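Local coordinates for hypothetic aldehyde deformylating oxygenase (Sulfolobus tokodaii, PDB 5V4T), which binds iron in a ferritin-like helical fold and probably acts as an oxidoreductase with aldehyde deformylating oxygenase activity, at residues A[19-23]-A[118-122]. Sequence-based numbering, arbitrary orientation.
Sequences LSAHF and GLKIL
Leu19 and Phe23 meet Gly118, Leu119, Ile121 and Leu122 in a buried, apolar helix-helix contact, where the C-terminal part of helix 10-23 packs on helix 98-128 near the middle of the chain. The axes of segments 19-23 and 118-122 come within 10.2 Å, with 136° between their N-to-C directions, so the two run in roughly opposed directions. At Gly118 the backbones come nearest, its CA lying 6.4 Å from that of Leu19. Having no side chain, Gly118 leaves the edge of the Phe23 ring room to reach its backbone, with CZ 4.2 Å from Gly118 C; a CB there would sit tightly against CZ. Phe23 CZ is 3.6 Å from Leu119 CG, and Phe23 CE1 is 3.8 Å from Leu122 CD1; Leu119 crosses the Phe23 side chain at a slant, whereas Leu122 runs alongside it in the opposite direction. In this ferritin-like helical protein, helix 98-128 also carries the iron ligand Glu111, and the Leu119 side chain is about 7 Å from the bound iron, which places the ring's packing beside the metal region. With an alanine at Phe23, a gap would probably open beside Leu119 and Leu122, leaving Gly118 without the ring edge beside it. With CG anti to the carbonyl carbon (chi1 -71°), the Leu19 side chain reaches across so that CD1 meets Ile121 CG2 at 3.3 Å, a tight fit between side chains crossing nearly at right angles. Leu122 CD2 packs 3.9 Å from Leu19 CB, and Ile138 of helix 132-155 also touches the Leu122 side chain.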
# COMPACT_ATOMS: atom_id res chain seq x y z
N LEU A 19 3.94 8.01 -6.13
CA LEU A 19 3.24 7.35 -5.02
C LEU A 19 2.11 6.47 -5.52
O LEU A 19 1.90 5.38 -5.02
CB LEU A 19 2.73 8.34 -3.99
CG LEU A 19 3.83 8.97 -3.17
CD1 LEU A 19 3.24 10.16 -2.44
CD2 LEU A 19 4.51 7.97 -2.22
N SER A 20 1.34 6.92 -6.51
CA SER A 20 0.27 6.13 -7.07
C SER A 20 0.79 4.81 -7.65
O SER A 20 0.12 3.78 -7.55
CB SER A 20 -0.50 6.89 -8.13
OG SER A 20 -1.08 8.04 -7.56
N ALA A 21 1.99 4.84 -8.25
CA ALA A 21 2.55 3.61 -8.82
C ALA A 21 2.83 2.55 -7.74
O ALA A 21 2.88 1.33 -8.06
CB ALA A 21 3.87 3.92 -9.53
N HIS A 22 3.00 2.95 -6.50
CA HIS A 22 3.11 1.98 -5.39
C HIS A 22 1.81 1.23 -5.16
O HIS A 22 1.82 0.09 -4.73
CB HIS A 22 3.58 2.63 -4.08
CG HIS A 22 4.99 3.13 -4.13
ND1 HIS A 22 5.43 4.10 -5.02
CD2 HIS A 22 6.05 2.87 -3.31
CE1 HIS A 22 6.71 4.35 -4.79
NE2 HIS A 22 7.10 3.63 -3.75
N PHE A 23 0.69 1.86 -5.46
CA PHE A 23 -0.60 1.17 -5.43
C PHE A 23 -0.96 0.46 -6.70
O PHE A 23 -1.79 -0.46 -6.70
CB PHE A 23 -1.71 2.17 -5.11
CG PHE A 23 -1.52 2.83 -3.79
CD1 PHE A 23 -0.70 3.94 -3.62
CD2 PHE A 23 -2.12 2.31 -2.64
CE1 PHE A 23 -0.49 4.52 -2.39
CE2 PHE A 23 -1.89 2.89 -1.41
CZ PHE A 23 -1.06 4.00 -1.28
N GLY A 118 1.38 6.47 2.40
CA GLY A 118 1.23 6.86 1.02
C GLY A 118 -0.12 7.52 0.77
O GLY A 118 -0.24 8.55 0.09
N LEU A 119 -1.15 6.94 1.37
CA LEU A 119 -2.51 7.47 1.21
C LEU A 119 -2.66 8.82 1.92
O LEU A 119 -3.35 9.73 1.43
CB LEU A 119 -3.55 6.48 1.74
CG LEU A 119 -3.69 5.24 0.89
CD1 LEU A 119 -4.45 4.13 1.57
CD2 LEU A 119 -4.34 5.57 -0.43
N LYS A 120 -2.03 8.99 3.09
CA LYS A 120 -2.00 10.30 3.76
C LYS A 120 -1.41 11.34 2.82
O LYS A 120 -1.97 12.44 2.67
CB LYS A 120 -1.13 10.22 5.04
CG LYS A 120 -0.66 11.58 5.55
CD LYS A 120 0.42 11.37 6.65
CE LYS A 120 1.23 12.64 6.96
NZ LYS A 120 0.27 13.57 7.66
N ILE A 121 -0.28 11.06 2.23
CA ILE A 121 0.34 12.02 1.34
C ILE A 121 -0.55 12.30 0.13
O ILE A 121 -0.80 13.43 -0.21
CB ILE A 121 1.71 11.54 0.87
CG1 ILE A 121 2.67 11.39 2.07
CG2 ILE A 121 2.26 12.42 -0.22
CD1 ILE A 121 3.89 10.58 1.70
N LEU A 122 -1.09 11.24 -0.47
CA LEU A 122 -2.01 11.43 -1.61
C LEU A 122 -3.24 12.22 -1.29
O LEU A 122 -3.70 13.04 -2.11
CB LEU A 122 -2.34 10.08 -2.33
CG LEU A 122 -1.14 9.45 -2.98
CD1 LEU A 122 -1.47 8.04 -3.43
CD2 LEU A 122 -0.64 10.27 -4.17